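PDB 7BGM: phosphoribosyl-AMP cyclohydrolase from Medicago truncatula, which catalyses the second and third steps of plant histidine biosynthesis, acting as both a phosphoribosyl-ATP pyrophosphohydrolase and a phosphoribosyl-AMP cyclohydrolase. Local coordinates for the zinc ion site. Numbering follows the deposited sequence. Chains: chain A/B, Phosphoribosyl-AMP cyclohydrolase.

Site 1: the zinc ion site. Residues chain A 165, 169, 172, 185, 189, 192; chain B 218. With ZN (zinc ion), chain C.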
# COMPACT_ATOMS: atom_id res chain seq x y z
N LYS A 165 -17.69 -13.16 -18.88
CA LYS A 165 -16.41 -13.58 -18.31
C LYS A 165 -16.42 -13.51 -16.78
O LYS A 165 -15.86 -14.38 -16.12
CB LYS A 165 -15.27 -12.73 -18.87
CG LYS A 165 -14.93 -13.02 -20.34
CD LYS A 165 -14.40 -14.44 -20.54
CE LYS A 165 -13.21 -14.75 -19.62
NZ LYS A 165 -12.97 -16.22 -19.50
N GLU A 169 -15.63 -16.63 -14.58
CA GLU A 169 -14.44 -16.68 -13.74
C GLU A 169 -14.79 -16.93 -12.28
O GLU A 169 -14.05 -17.61 -11.56
CB GLU A 169 -13.64 -15.38 -13.87
CG GLU A 169 -13.02 -15.12 -15.25
CD GLU A 169 -11.97 -16.14 -15.64
OE1 GLU A 169 -11.63 -17.01 -14.80
OE2 GLU A 169 -11.47 -16.08 -16.79
N GLU A 172 -15.19 -20.51 -11.96
CA GLU A 172 -13.87 -21.15 -11.96
C GLU A 172 -13.22 -21.07 -10.58
O GLU A 172 -12.61 -22.04 -10.11
CB GLU A 172 -12.94 -20.49 -12.99
CG GLU A 172 -13.28 -20.77 -14.44
CD GLU A 172 -13.30 -22.26 -14.75
OE1 GLU A 172 -12.34 -22.98 -14.40
OE2 GLU A 172 -14.29 -22.70 -15.35
N ARG A 185 -3.81 -22.94 -8.52
CA ARG A 185 -5.00 -22.73 -9.33
C ARG A 185 -5.91 -21.67 -8.73
O ARG A 185 -6.42 -20.80 -9.44
CB ARG A 185 -5.75 -24.05 -9.50
CG ARG A 185 -5.04 -25.02 -10.40
CD ARG A 185 -5.28 -24.64 -11.86
NE ARG A 185 -6.68 -24.81 -12.25
CZ ARG A 185 -7.50 -23.82 -12.60
NH1 ARG A 185 -7.05 -22.57 -12.63
NH2 ARG A 185 -8.76 -24.08 -12.94
N GLU A 189 -7.03 -18.27 -10.56
CA GLU A 189 -8.43 -17.94 -10.84
C GLU A 189 -8.85 -16.65 -10.13
O GLU A 189 -9.65 -15.87 -10.68
CB GLU A 189 -9.33 -19.10 -10.44
CG GLU A 189 -9.13 -20.30 -11.36
CD GLU A 189 -9.24 -19.92 -12.84
OE1 GLU A 189 -10.08 -19.07 -13.18
OE2 GLU A 189 -8.50 -20.48 -13.68
N ASP A 192 -7.89 -13.90 -12.29
CA ASP A 192 -8.84 -13.76 -13.40
C ASP A 192 -10.08 -13.00 -12.95
O ASP A 192 -10.58 -12.12 -13.67
CB ASP A 192 -9.27 -15.13 -13.93
CG ASP A 192 -8.18 -15.89 -14.66
OD1 ASP A 192 -7.07 -15.35 -14.85
OD2 ASP A 192 -8.45 -17.06 -15.05
N ARG B 218 1.57 -11.22 -15.12
CA ARG B 218 0.87 -11.28 -16.41
C ARG B 218 1.04 -10.00 -17.23
O ARG B 218 1.10 -10.06 -18.46
CB ARG B 218 -0.60 -11.55 -16.19
CG ARG B 218 -0.83 -12.86 -15.54
CD ARG B 218 -2.29 -13.20 -15.53
NE ARG B 218 -2.50 -14.52 -14.98
CZ ARG B 218 -3.67 -14.94 -14.51
NH1 ARG B 218 -4.70 -14.11 -14.54
NH2 ARG B 218 -3.80 -16.16 -14.02
ZN ZN C . -10.05 -18.26 -15.00
O HOH W 1 -10.22 -19.69 -16.51
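A:Glu169, A:Glu189 and A:Asp192 set CG anti to the carbonyl carbon (chi1 -66° to -69°), and both glutamates then bend at chi2, so that three carboxylates from two helices turn in on one zinc. This is the acidic metal site of the pyrophosphohydrolase half, where the metal probably helps handle the diphosphate of phosphoribosyl-ATP. Each binds through one oxygen: A:Glu189 OE1, A:Asp192 OD2 and A:Glu169 OE1 lie 2.0 Å from ZN, and the oxygen of water 1, 2.1 Å from ZN, makes the shell near tetrahedral. Hydrogen-bonded salt bridges hold the other oxygens, probably tempering the negative charge. A:Arg185 NH1 meets A:Glu189 OE2 on its anti lone pair at 2.7 Å, in the guanidinium plane and nearly straight. A:Lys165 NZ comes to A:Glu169 OE2 from above the carboxylate plane, at 3.1 Å. The extended B:Arg218 crosses A:Asp192 at about a right angle, its NH1 2.7 Å from A:Asp192 OD1 in a bent bond tilted from the guanidinium plane. A:Glu172 CG stands 4.1 Å from ZN, its carboxylate swung away; it binds metal in other structures, so it could probably turn in. The site lies between helices 159-178 and 183-204, with the end of chain B helix 208-218 on one flank.

Site 2: the zinc ion site. Residues chain A 80, 82-85; chain B 34. With ZN (zinc ion), chain D.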
# COMPACT_ATOMS: atom_id res chain seq x y z
N ASP A 80 8.35 2.25 14.29
CA ASP A 80 9.16 1.12 13.82
C ASP A 80 9.91 0.47 14.99
O ASP A 80 9.81 0.88 16.16
CB ASP A 80 10.09 1.50 12.65
CG ASP A 80 11.35 2.26 13.04
OD1 ASP A 80 11.31 2.95 14.06
OD2 ASP A 80 12.34 2.20 12.22
N ASP A 82 12.95 0.25 16.12
CA ASP A 82 13.87 1.00 16.96
C ASP A 82 13.35 2.41 17.28
O ASP A 82 14.10 3.25 17.82
CB ASP A 82 15.29 1.03 16.34
CG ASP A 82 15.33 1.53 14.89
OD1 ASP A 82 14.32 2.10 14.40
OD2 ASP A 82 16.41 1.36 14.25
N ARG A 83 12.07 2.66 16.98
CA ARG A 83 11.27 3.79 17.50
C ARG A 83 11.77 5.15 17.01
O ARG A 83 11.56 6.16 17.68
CB ARG A 83 11.22 3.75 19.04
CG ARG A 83 10.92 2.36 19.58
CD ARG A 83 10.81 2.33 21.08
NE ARG A 83 9.56 2.85 21.64
CZ ARG A 83 8.45 2.13 21.78
NH1 ARG A 83 8.38 0.86 21.37
NH2 ARG A 83 7.40 2.66 22.35
N ASP A 84 12.40 5.22 15.85
CA ASP A 84 12.77 6.52 15.27
C ASP A 84 12.00 6.88 14.00
O ASP A 84 12.35 7.86 13.33
CB ASP A 84 14.28 6.60 15.00
CG ASP A 84 14.76 5.51 14.03
OD1 ASP A 84 13.90 4.80 13.42
OD2 ASP A 84 15.99 5.36 13.91
N SER A 85 10.98 6.10 13.65
CA SER A 85 10.21 6.25 12.43
C SER A 85 8.74 6.00 12.76
O SER A 85 8.42 5.08 13.52
CB SER A 85 10.70 5.26 11.37
OG SER A 85 10.01 5.48 10.16
N GLN B 34 12.34 1.87 7.01
CA GLN B 34 12.77 3.20 6.59
C GLN B 34 14.17 3.44 7.14
O GLN B 34 14.44 3.15 8.32
CB GLN B 34 11.81 4.30 7.06
CG GLN B 34 12.27 5.77 6.79
CD GLN B 34 12.89 6.42 8.02
OE1 GLN B 34 12.24 6.50 9.08
NE2 GLN B 34 14.16 6.88 7.90
ZN ZN D . 13.99 3.04 12.65
O HOH W 2 14.02 4.07 10.79
O HOH W 3 15.82 2.44 12.06
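The chain wraps this zinc with a short run of alternate aspartates: A:Asp80 ends strand 76-80, A:Asp82 and A:Asp84 sit in the turn, and strand 85-92 leaves at A:Ser85. At the tip A:Arg83 takes a left-handed backbone (phi 67°, psi 27°), which reverses the chain while its long side chain points away from the metal. All three aspartates hold CG in the crowded position between backbone N and carbonyl carbon, which folds each short side chain inward. One oxygen from each binds: A:Asp80 OD2 and A:Asp84 OD1 at 1.9 Å from ZN, A:Asp82 OD1 at 2.0 Å. Two waters make the shell near trigonal bipyramidal. A:Asp80 OD1, turned back to the loop, receives weak hydrogen bonds from the backbone N of A:Asp84 and of A:Ser85. Water 3 lies 2.5 Å from A:Asp82 OD2, while water 2 is held 2.7 Å from the backbone O of B:Gln34. A:Ser85 OG donates a hydrogen bond to B:Gln34 OE1 at 2.7 Å, meeting a lone pair in the carbonyl plane. An alanine in place of B:Gln34 would remove that acceptor and would probably loosen the local fit, although the backbone contact to water 2 could remain. The ion holds the acidic turn in shape; this is the family's magnesium site, filled here by zinc, possibly from the medium, and it probably helps bind the substrate phosphate.

Site 3: the zinc ion site. Residues chain A 97-99, 104; chain B 81-82. With ZN (zinc ion), chain E; ZN (zinc ion), chain F.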
# COMPACT_ATOMS: atom_id res chain seq x y z
N CYS A 97 -0.17 16.39 -2.32
CA CYS A 97 0.98 17.21 -2.72
C CYS A 97 0.52 18.63 -3.08
O CYS A 97 -0.54 18.83 -3.68
CB CYS A 97 1.76 16.56 -3.88
SG CYS A 97 3.33 17.45 -4.20
N HIS A 98 1.33 19.61 -2.67
CA HIS A 98 1.06 21.00 -3.03
C HIS A 98 1.03 21.21 -4.54
O HIS A 98 0.44 22.20 -5.01
CB HIS A 98 2.13 21.92 -2.42
CG HIS A 98 3.51 21.70 -2.97
ND1 HIS A 98 4.03 22.45 -4.01
CD2 HIS A 98 4.48 20.82 -2.64
CE1 HIS A 98 5.26 22.03 -4.29
NE2 HIS A 98 5.55 21.04 -3.47
N THR A 99 1.67 20.33 -5.31
CA THR A 99 1.64 20.43 -6.76
C THR A 99 0.29 20.01 -7.34
O THR A 99 0.06 20.20 -8.54
CB THR A 99 2.72 19.54 -7.40
OG1 THR A 99 2.45 18.17 -7.10
CG2 THR A 99 4.11 19.91 -6.91
N CYS A 104 2.97 12.78 -2.97
CA CYS A 104 4.19 13.51 -3.29
C CYS A 104 5.18 12.70 -4.15
O CYS A 104 6.22 13.25 -4.55
CB CYS A 104 4.88 13.99 -2.02
SG CYS A 104 3.99 15.24 -1.08
N CYS B 81 8.36 15.20 -4.16
CA CYS B 81 8.26 16.44 -4.94
C CYS B 81 9.44 17.38 -4.71
O CYS B 81 9.86 18.09 -5.64
CB CYS B 81 6.95 17.15 -4.60
SG CYS B 81 6.75 17.53 -2.81
N ASP B 82 9.96 17.46 -3.48
CA ASP B 82 11.12 18.32 -3.21
C ASP B 82 12.44 17.55 -3.16
O ASP B 82 13.49 18.15 -2.84
CB ASP B 82 10.92 19.17 -1.94
CG ASP B 82 10.63 18.35 -0.69
OD1 ASP B 82 10.63 17.09 -0.73
OD2 ASP B 82 10.40 18.99 0.37
ZN ZN E . 4.53 17.11 -2.33
ZN ZN F . 7.23 20.00 -2.98
O HOH W 4 8.31 20.82 -1.29
O HOH W 5 8.36 20.53 -5.21
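Two zincs, both partly occupied, are held by ligands from both chains. A:Cys97, A:His98 and A:Cys104 come from the loop after strand 85-92, A:Cys104 standing just ahead of strand 105-108; B:Cys81 comes from the partner's turn after strand 76-80. The three cysteines form the zinc-binding set typical of phosphoribosyl-AMP cyclohydrolases, and their ion is the catalytic zinc, which would probably activate the hydrolytic water. Their sulphurs reach it by different torsions: A:Cys97 SG is anti to its backbone N (chi1 -171°), A:Cys104 SG is anti to its carbonyl carbon, and B:Cys81 SG takes the crowded position between the two. Each SG of A:Cys97, A:Cys104 and B:Cys81 lies 2.3 Å from ZN of chain E, at angles of 108° to 119°; further ligands may be unseen. A:Cys97 SG also accepts a nearly straight hydrogen bond from A:Thr99 N at 3.5 Å, which would probably steady any negative charge on it. B:Cys81 SG bridges, reaching ZN of chain F at 2.5 Å. That second ion, possibly from zinc in the medium, takes A:His98 NE2 at 2.0 Å and one close water, with water 5 a long 2.6 Å from ZN of chain F, so the shell is roughly tetrahedral. A:Thr99 CG2 packs over the A:His98 ring, toward its rim, probably helping to set its tilt. The pair sits at the subunit interface of the cyclohydrolase region, between the A:97-104 loop and the turn of chain B.

Sites 2 and 3 both belong to the cyclohydrolase region, and the centres of their C-alpha atoms lie about 24 Å apart. They draw on the same turn: residue 82 binds zinc in site 2 of its own chain, while its neighbour, residue 81, crosses to site 3 with the other chain, so one loop serves two metal centres. Site 1 stands apart in the helical pyrophosphohydrolase region: the centres of the C-alpha atoms of sites 1 and 2 are about 40 Å apart. The dimer supplies a direct metal ligand to site 3 and second-shell contacts to sites 1 and 2, which suggests that both activities depend on it.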